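Local structure of beta-glucosidase (Chaetomella raphigera, 6JXG) at residues A[55-60]-A[64-69]. The protein probably hydrolyses terminal, non-reducing beta-D-glucosyl residues with release of beta-D-glucose, as a secreted family 3 glycoside hydrolase of cellulose breakdown. Residues are numbered along the deposited sequence; the frame is centred on the assembly and turned at random.
Sequences CYQDGP and RFVQNV. With NAG (2-acetamido-2-deoxy-beta-D-glucopyranose), chain B.
Arg64 folds back on Asp58 and meets it through both backbone and side chain. The amide N of Arg64 gives an almost straight hydrogen bond (178°) to Asp58 O, 2.8 Å away. The two side chains then run alongside each other in the same direction, with Arg64 CD 3.5 Å from Asp58 CB. With chi1 at -166° the Arg64 chain heads away from its backbone N and stays extended to NE, which carries the guanidinium out level with the carboxylate. There NH1 forms a salt bridge with Asp58 OD2 at 3.0 Å, met on the anti side and somewhat out of the carboxylate plane. The two planes are 38° apart. Arg64 NH2 has a second acid, Asp371, while Phe65 CZ lies over one face of the guanidinium, toward its rim. A leucine in place of Arg64 would probably leave both Asp58 and Asp371 without this shared positive partner and strip Phe65 of its flat neighbour.

Gln57 adds a third link. Its chain bends at chi2, and NE2 reaches Arg64 O at 2.9 Å, from above the carbonyl plane. The same NE2 lies at the edge of the Phe65 ring and also hydrogen-bonds Ser308 OG, while OE1 takes the N-H of Val40; the amide is thus held at both ends.

A cis peptide joins Asp58 to Gly59 where the chain turns. Farther along the loop, Asn68 carries an N-linked NAG on ND2. The contact ties strand 55-57, which lies between strands 41-42 and 105-106 in the sheet of the TIM-barrel-clan N-terminal domain, to the loop leading to helix 75-79.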
ATOM      1  N   CYS A  55      17.042   5.443 -14.952  1.00 12.35           N
ATOM      2  CA  CYS A  55      15.660   5.880 -15.187  1.00 13.11           C
ATOM      3  C   CYS A  55      14.854   5.539 -13.918  1.00 12.45           C
ATOM      4  O   CYS A  55      14.780   4.346 -13.527  1.00 11.39           O
ATOM      5  CB  CYS A  55      15.078   5.165 -16.407  1.00 13.53           C
ATOM      6  SG  CYS A  55      13.274   5.430 -16.649  1.00 15.25           S
ATOM      7  N   TYR A  56      14.302   6.598 -13.299  1.00 11.68           N
ATOM      8  CA  TYR A  56      13.448   6.469 -12.118  1.00 11.64           C
ATOM      9  C   TYR A  56      12.033   6.832 -12.561  1.00 12.22           C
ATOM     10  O   TYR A  56      11.807   7.968 -13.081  1.00 10.88           O
ATOM     11  CB  TYR A  56      13.904   7.473 -11.063  1.00 11.78           C
ATOM     12  CG  TYR A  56      15.272   7.248 -10.428  1.00 11.51           C
ATOM     13  CD1 TYR A  56      15.400   6.815  -9.103  1.00 11.63           C
ATOM     14  CD2 TYR A  56      16.410   7.546 -11.099  1.00 12.07           C
ATOM     15  CE1 TYR A  56      16.616   6.648  -8.549  1.00 12.63           C
ATOM     16  CE2 TYR A  56      17.655   7.357 -10.556  1.00 11.17           C
ATOM     17  CZ  TYR A  56      17.762   6.921  -9.259  1.00 11.77           C
ATOM     18  OH  TYR A  56      19.015   6.772  -8.723  1.00 10.59           O
ATOM     19  N   GLN A  57      11.101   5.909 -12.367  1.00 10.48           N
ATOM     20  CA  GLN A  57       9.760   6.086 -12.881  1.00 10.40           C
ATOM     21  C   GLN A  57       8.687   5.747 -11.805  1.00 11.30           C
ATOM     22  O   GLN A  57       8.750   4.713 -11.143  1.00 11.46           O
ATOM     23  CB  GLN A  57       9.514   5.280 -14.161  1.00 11.24           C
ATOM     24  CG  GLN A  57       8.265   5.710 -14.925  1.00 10.20           C
ATOM     25  CD  GLN A  57       8.489   7.020 -15.680  1.00 10.85           C
ATOM     26  OE1 GLN A  57       9.612   7.569 -15.721  1.00 10.67           O
ATOM     27  NE2 GLN A  57       7.425   7.525 -16.308  1.00 10.75           N
ATOM     28  N   ASP A  58       7.695   6.626 -11.706  1.00 10.25           N
ATOM     29  CA  ASP A  58       6.463   6.325 -10.907  1.00 10.50           C
ATOM     30  C   ASP A  58       5.648   5.212 -11.641  1.00 10.29           C
ATOM     31  O   ASP A  58       5.858   4.927 -12.857  1.00 11.22           O
ATOM     32  CB  ASP A  58       5.590   7.556 -10.799  1.00 10.33           C
ATOM     33  CG  ASP A  58       6.088   8.594  -9.821  1.00 12.28           C
ATOM     34  OD1 ASP A  58       6.550   8.159  -8.770  1.00 11.95           O
ATOM     35  OD2 ASP A  58       6.006   9.824 -10.123  1.00 11.57           O
ATOM     36  N   GLY A  59       4.756   4.524 -10.958  1.00 11.42           N
ATOM     37  CA  GLY A  59       4.527   4.667  -9.531  1.00 10.47           C
ATOM     38  C   GLY A  59       4.191   3.298  -8.984  1.00 10.05           C
ATOM     39  O   GLY A  59       4.447   2.293  -9.625  1.00  9.88           O
ATOM     40  N   PRO A  60       3.604   3.241  -7.775  1.00  9.22           N
ATOM     41  CA  PRO A  60       3.384   1.944  -7.101  1.00  9.53           C
ATOM     42  C   PRO A  60       2.418   0.958  -7.737  1.00 10.39           C
ATOM     43  O   PRO A  60       2.574  -0.250  -7.487  1.00 11.47           O
ATOM     44  CB  PRO A  60       2.946   2.373  -5.641  1.00  9.61           C
ATOM     45  CG  PRO A  60       3.452   3.810  -5.529  1.00  9.81           C
ATOM     46  CD  PRO A  60       3.355   4.388  -6.889  1.00  9.43           C
ATOM     47  N   ARG A  64       3.696   5.075 -14.639  1.00 10.21           N
ATOM     48  CA  ARG A  64       3.100   6.378 -14.892  1.00  9.63           C
ATOM     49  C   ARG A  64       3.529   6.940 -16.296  1.00 10.32           C
ATOM     50  O   ARG A  64       4.640   6.685 -16.767  1.00  9.84           O
ATOM     51  CB  ARG A  64       3.521   7.321 -13.796  1.00 10.30           C
ATOM     52  CG  ARG A  64       2.727   8.624 -13.734  1.00  9.98           C
ATOM     53  CD  ARG A  64       3.324   9.480 -12.596  1.00 10.50           C
ATOM     54  NE  ARG A  64       2.633  10.758 -12.607  1.00 11.05           N
ATOM     55  CZ  ARG A  64       3.088  11.883 -12.011  1.00 11.48           C
ATOM     56  NH1 ARG A  64       4.233  11.919 -11.340  1.00  9.60           N
ATOM     57  NH2 ARG A  64       2.360  12.980 -12.137  1.00 12.70           N
ATOM     58  N   PHE A  65       2.581   7.601 -16.942  1.00  9.83           N
ATOM     59  CA  PHE A  65       2.709   8.361 -18.217  1.00 11.06           C
ATOM     60  C   PHE A  65       2.725   7.450 -19.469  1.00 11.18           C
ATOM     61  O   PHE A  65       2.112   7.772 -20.498  1.00 11.36           O
ATOM     62  CB  PHE A  65       3.928   9.331 -18.227  1.00 11.41           C
ATOM     63  CG  PHE A  65       3.887  10.409 -17.159  1.00 12.05           C
ATOM     64  CD1 PHE A  65       2.895  11.381 -17.163  1.00 12.56           C
ATOM     65  CD2 PHE A  65       4.854  10.513 -16.191  1.00 11.26           C
ATOM     66  CE1 PHE A  65       2.846  12.392 -16.219  1.00 13.33           C
ATOM     67  CE2 PHE A  65       4.806  11.563 -15.251  1.00 11.43           C
ATOM     68  CZ  PHE A  65       3.807  12.493 -15.279  1.00 12.12           C
ATOM     69  N   VAL A  66       3.468   6.365 -19.427  1.00 10.91           N
ATOM     70  CA  VAL A  66       3.677   5.518 -20.595  1.00 11.42           C
ATOM     71  C   VAL A  66       2.402   4.780 -21.023  1.00 12.14           C
ATOM     72  O   VAL A  66       1.631   4.266 -20.198  1.00 11.02           O
ATOM     73  CB  VAL A  66       4.797   4.512 -20.289  1.00 11.85           C
ATOM     74  CG1 VAL A  66       5.124   3.640 -21.474  1.00 13.20           C
ATOM     75  CG2 VAL A  66       6.032   5.228 -19.827  1.00 11.72           C
ATOM     76  N   GLN A  67       2.162   4.732 -22.336  1.00 11.75           N
ATOM     77  CA  GLN A  67       1.030   4.060 -22.857  1.00 11.88           C
ATOM     78  C   GLN A  67       1.291   2.538 -22.942  1.00 11.97           C
ATOM     79  O   GLN A  67       2.471   2.062 -22.868  1.00 10.76           O
ATOM     80  CB  GLN A  67       0.612   4.638 -24.216  1.00 13.56           C
ATOM     81  CG  GLN A  67       0.332   6.103 -24.242  1.00 13.34           C
ATOM     82  CD  GLN A  67      -0.690   6.450 -23.197  1.00 17.38           C
ATOM     83  OE1 GLN A  67      -1.763   5.904 -23.228  1.00 19.09           O
ATOM     84  NE2 GLN A  67      -0.336   7.295 -22.212  1.00 17.43           N
ATOM     85  N   ASN A  68       0.187   1.799 -23.083  1.00 12.35           N
ATOM     86  CA  ASN A  68       0.242   0.326 -23.222  1.00 12.88           C
ATOM     87  C   ASN A  68       0.952  -0.303 -22.045  1.00 12.30           C
ATOM     88  O   ASN A  68       1.765  -1.187 -22.211  1.00 10.98           O
ATOM     89  CB  ASN A  68       0.959  -0.066 -24.491  1.00 14.74           C
ATOM     90  CG  ASN A  68       0.037  -0.170 -25.654  1.00 18.15           C
ATOM     91  OD1 ASN A  68      -1.154  -0.521 -25.503  1.00 17.64           O
ATOM     92  ND2 ASN A  68       0.548   0.161 -26.828  1.00 22.81           N
ATOM     93  N   VAL A  69       0.542   0.133 -20.847  1.00 11.85           N
ATOM     94  CA  VAL A  69       0.956  -0.504 -19.625  1.00 11.61           C
ATOM     95  C   VAL A  69      -0.329  -0.913 -18.834  1.00 11.69           C
ATOM     96  O   VAL A  69      -1.432  -0.548 -19.182  1.00 10.94           O
ATOM     97  CB  VAL A  69       1.820   0.450 -18.769  1.00 11.76           C
ATOM     98  CG1 VAL A  69       3.015   0.931 -19.556  1.00 11.86           C
ATOM     99  CG2 VAL A  69       1.008   1.629 -18.271  1.00 12.30           C
TER
HETATM  100  C1  NAG B 801      -0.238   0.053 -28.031  1.00 27.20           C
HETATM  101  C2  NAG B 801      -0.006   1.126 -29.091  1.00 31.38           C
HETATM  102  C3  NAG B 801      -0.739   0.717 -30.355  1.00 36.57           C
HETATM  103  C4  NAG B 801      -0.185  -0.620 -30.798  1.00 36.32           C
HETATM  104  C5  NAG B 801      -0.554  -1.586 -29.685  1.00 35.10           C
HETATM  105  C6  NAG B 801      -0.249  -3.056 -29.938  1.00 35.57           C
HETATM  106  C7  NAG B 801       0.302   3.424 -28.351  1.00 33.52           C
HETATM  107  C8  NAG B 801      -0.296   4.710 -27.867  1.00 32.95           C
HETATM  108  N2  NAG B 801      -0.503   2.417 -28.640  1.00 28.98           N
HETATM  109  O3  NAG B 801      -0.474   1.699 -31.327  1.00 37.23           O
HETATM  110  O4  NAG B 801      -0.757  -0.983 -32.039  1.00 40.44           O
HETATM  111  O5  NAG B 801       0.196  -1.190 -28.569  1.00 28.83           O
HETATM  112  O6  NAG B 801       1.064  -3.032 -30.441  1.00 43.84           O
HETATM  113  O7  NAG B 801       1.511   3.316 -28.481  1.00 40.12           O